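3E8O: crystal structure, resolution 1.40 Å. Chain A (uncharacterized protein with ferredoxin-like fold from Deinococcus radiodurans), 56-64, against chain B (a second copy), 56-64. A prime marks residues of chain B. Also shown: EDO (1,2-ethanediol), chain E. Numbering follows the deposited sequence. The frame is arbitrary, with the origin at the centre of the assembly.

Chain A, residues 56-64: YLVSEDLSQ
Chain B 56-64: YLVSEDLSQ

The two copies pair through the C-terminal ends of strands that begin earlier in each chain and run through residues 56-61; these are antiparallel in register but strongly twisted, their N-to-C directions 121° apart and their axes 4.2 Å apart at closest approach. The pairing is close to twofold symmetric about Glu60 and Glu60′, and the two stretches together bury 622 Å².

Chain B enters as an extended strand. Tyr56′ (phi/psi -151/102°, chi1 t) lies out of reach of the chain A stretch. Leu57′ (-117/138°, chi1 m, chi2 t) points sideways, but its end comes nearer, with CD2 3.9 Å from Asp61 OD2. At Val58′ (-118/127°, chi1 m) the carbonyl O accepts a hydrogen bond from Leu62 N at 2.9 Å, while CG2 packs 4.1 Å from Leu62 CD1. Its amide is satisfied by water 2, which lies 2.9 Å from Val58′ N and donates to Asp61 OD1 at 2.7 Å. The same water bonds Ser63 OG at 2.9 Å, so it fastens the turn of chain A to the strand of chain B.

Ser59′ (-144/162°, chi1 p) stands opposite Asp61 in a non-hydrogen-bonded pair, CA to CA 4.3 Å. Ser59′ CA also lies 3.1 Å from Glu60 O, a CA-H...O contact. The p rotamers of both serines direct their hydroxyls together, and Ser59 OG and Ser59′ OG form a 2.7 Å hydrogen bond.

Glu60′ (-116/133°) faces Glu60 as the hydrogen-bonded pair, CA to CA 5.2 Å. Glu60′ N donates to Glu60 O and Glu60 N to Glu60′ O, both at 2.9 Å. The side chain, t at chi1 and chi2, leaves from the sheet face opposite the serines and aspartates; its OE1 lies 3.9 Å from Leu62 CD2 and is hydrogen-bonded elsewhere in the structure.

Asp61′ (-65/119°, chi1 t, chi2 -21°) pairs with Ser59, CA to CA 4.2 Å. Its OD1 accepts from Ser63′ N at 2.8 Å and from water 1 at 2.7 Å; that water also accepts from Val58 N at 3.0 Å and bonds Ser63′ OG at 2.8 Å. Asp61′ OD2 accepts from ethanediol O2 at 2.7 Å.

The chain then turns. Leu62′ (-66/-26°, chi1 m, chi2 t) points toward chain A, its N donating to Val58 O at 2.9 Å and its CD1 lying 4.1 Å from Val58 CG2. Ser63′ (-86/-15°, chi1 m) continues the turn, and Gln64′ N closes it on Asp61′ O at 3.2 Å. Gln64′ (-148/83°, chi1 and chi2 m) makes no contact with the chain A stretch.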

# COMPACT_ATOMS: atom_id res chain seq x y z
N TYR A 56 -1.96 -0.59 -9.47
CA TYR A 56 -2.45 0.70 -8.92
C TYR A 56 -3.58 0.40 -7.96
O TYR A 56 -4.66 0.01 -8.35
CB TYR A 56 -2.91 1.64 -10.03
CG TYR A 56 -3.01 3.08 -9.61
CD1 TYR A 56 -4.07 3.54 -8.88
CD2 TYR A 56 -2.09 4.02 -10.03
CE1 TYR A 56 -4.17 4.86 -8.50
CE2 TYR A 56 -2.19 5.33 -9.68
CZ TYR A 56 -3.24 5.77 -8.92
OH TYR A 56 -3.41 7.07 -8.51
N LEU A 57 -3.28 0.52 -6.69
CA LEU A 57 -4.21 0.26 -5.61
C LEU A 57 -4.41 1.51 -4.74
O LEU A 57 -3.47 2.24 -4.42
CB LEU A 57 -3.69 -0.84 -4.68
CG LEU A 57 -3.42 -2.20 -5.28
CD1 LEU A 57 -2.71 -3.11 -4.25
CD2 LEU A 57 -4.69 -2.82 -5.79
N VAL A 58 -5.67 1.73 -4.39
CA VAL A 58 -6.03 2.79 -3.49
C VAL A 58 -6.69 2.15 -2.28
O VAL A 58 -7.54 1.26 -2.42
CB VAL A 58 -6.93 3.83 -4.15
CG1 VAL A 58 -6.16 4.61 -5.23
CG2 VAL A 58 -8.29 3.26 -4.77
N SER A 59 -6.23 2.51 -1.09
CA SER A 59 -6.65 1.81 0.15
C SER A 59 -6.76 2.77 1.31
O SER A 59 -6.24 3.87 1.28
CB SER A 59 -5.68 0.64 0.44
OG SER A 59 -4.35 1.09 0.70
N GLU A 60 -7.44 2.31 2.34
CA GLU A 60 -7.67 3.11 3.55
C GLU A 60 -7.04 2.44 4.75
O GLU A 60 -7.19 1.24 4.98
CB GLU A 60 -9.17 3.32 3.79
CG GLU A 60 -9.47 4.32 4.88
CD GLU A 60 -10.92 4.77 4.93
OE1 GLU A 60 -11.71 4.30 4.09
OE2 GLU A 60 -11.25 5.65 5.80
N ASP A 61 -6.28 3.23 5.48
CA ASP A 61 -5.51 2.81 6.64
C ASP A 61 -6.44 2.27 7.71
O ASP A 61 -7.30 3.03 8.20
CB ASP A 61 -4.68 4.02 7.16
CG ASP A 61 -3.66 3.64 8.22
OD1 ASP A 61 -3.85 2.62 8.87
OD2 ASP A 61 -2.71 4.42 8.39
N LEU A 62 -6.31 1.00 8.07
CA LEU A 62 -7.16 0.39 9.10
C LEU A 62 -6.95 1.09 10.47
O LEU A 62 -7.82 1.03 11.30
CB LEU A 62 -6.88 -1.13 9.25
CG LEU A 62 -7.28 -2.00 8.09
CD1 LEU A 62 -6.81 -3.41 8.40
CD2 LEU A 62 -8.78 -1.96 7.91
N SER A 63 -5.72 1.62 10.66
CA SER A 63 -5.22 2.25 11.92
C SER A 63 -5.63 3.71 12.01
O SER A 63 -5.55 4.31 13.09
CB SER A 63 -3.68 2.10 12.05
OG SER A 63 -3.20 0.72 12.00
N GLN A 64 -6.14 4.27 10.91
CA GLN A 64 -6.51 5.70 10.81
C GLN A 64 -7.54 6.02 9.74
O GLN A 64 -7.20 6.38 8.61
CB GLN A 64 -5.31 6.55 10.44
CG GLN A 64 -4.09 6.48 11.26
CD GLN A 64 -3.17 7.60 10.81
OE1 GLN A 64 -3.39 8.75 11.18
NE2 GLN A 64 -2.19 7.29 9.97
N TYR B 56 5.07 0.45 8.71
CA TYR B 56 4.25 -0.76 8.65
C TYR B 56 2.78 -0.32 8.66
O TYR B 56 2.25 0.09 9.68
CB TYR B 56 4.54 -1.73 9.78
CG TYR B 56 4.04 -3.15 9.56
CD1 TYR B 56 2.69 -3.47 9.67
CD2 TYR B 56 4.93 -4.18 9.23
CE1 TYR B 56 2.27 -4.74 9.50
CE2 TYR B 56 4.50 -5.47 9.06
CZ TYR B 56 3.16 -5.76 9.20
OH TYR B 56 2.68 -7.03 9.04
N LEU B 57 2.16 -0.35 7.48
CA LEU B 57 0.79 0.08 7.31
C LEU B 57 -0.04 -1.09 6.85
O LEU B 57 0.34 -1.87 5.99
CB LEU B 57 0.71 1.19 6.25
CG LEU B 57 1.45 2.50 6.51
CD1 LEU B 57 1.35 3.47 5.31
CD2 LEU B 57 0.98 3.21 7.80
N VAL B 58 -1.22 -1.16 7.45
CA VAL B 58 -2.22 -2.13 7.07
C VAL B 58 -3.46 -1.39 6.57
O VAL B 58 -3.93 -0.48 7.22
CB VAL B 58 -2.53 -3.14 8.19
CG1 VAL B 58 -1.30 -4.07 8.38
CG2 VAL B 58 -2.95 -2.44 9.51
N SER B 59 -3.93 -1.74 5.37
CA SER B 59 -4.99 -0.97 4.73
C SER B 59 -5.93 -1.89 3.95
O SER B 59 -5.62 -3.03 3.69
CB SER B 59 -4.36 0.11 3.83
OG SER B 59 -3.60 -0.45 2.77
N GLU B 60 -7.10 -1.35 3.66
CA GLU B 60 -8.15 -2.04 2.95
C GLU B 60 -8.40 -1.37 1.61
O GLU B 60 -8.62 -0.16 1.53
CB GLU B 60 -9.42 -2.11 3.82
CG GLU B 60 -10.49 -3.03 3.22
CD GLU B 60 -11.60 -3.40 4.18
OE1 GLU B 60 -11.56 -2.95 5.34
OE2 GLU B 60 -12.52 -4.12 3.73
N ASP B 61 -8.46 -2.23 0.59
CA ASP B 61 -8.65 -1.81 -0.80
C ASP B 61 -10.00 -1.17 -0.98
O ASP B 61 -11.03 -1.80 -0.74
CB ASP B 61 -8.49 -3.04 -1.69
CG ASP B 61 -8.40 -2.72 -3.17
OD1 ASP B 61 -8.83 -1.66 -3.59
OD2 ASP B 61 -7.99 -3.63 -3.92
N LEU B 62 -10.00 0.10 -1.39
CA LEU B 62 -11.26 0.79 -1.60
C LEU B 62 -12.07 0.22 -2.74
O LEU B 62 -13.26 0.38 -2.75
CB LEU B 62 -11.05 2.28 -1.89
CG LEU B 62 -10.41 3.14 -0.80
CD1 LEU B 62 -10.08 4.50 -1.35
CD2 LEU B 62 -11.43 3.20 0.40
N SER B 63 -11.38 -0.40 -3.67
CA SER B 63 -11.99 -0.97 -4.90
C SER B 63 -12.50 -2.37 -4.66
O SER B 63 -13.26 -2.90 -5.47
CB SER B 63 -10.97 -1.04 -6.07
OG SER B 63 -10.34 0.22 -6.37
N GLN B 64 -12.06 -2.98 -3.56
CA GLN B 64 -12.37 -4.38 -3.20
C GLN B 64 -12.45 -4.62 -1.70
O GLN B 64 -11.50 -5.06 -1.07
CB GLN B 64 -11.33 -5.34 -3.77
CG GLN B 64 -11.15 -5.37 -5.21
CD GLN B 64 -12.20 -6.17 -5.94
OE1 GLN B 64 -13.10 -6.81 -5.34
NE2 GLN B 64 -12.11 -6.13 -7.27
C1 EDO E . -5.14 -5.83 -1.82
O1 EDO E . -5.32 -7.17 -1.34
C2 EDO E . -5.43 -5.58 -3.29
O2 EDO E . -6.77 -5.99 -3.59
O HOH W 1 -7.71 -0.12 -5.48
O HOH W 2 -1.85 0.85 9.47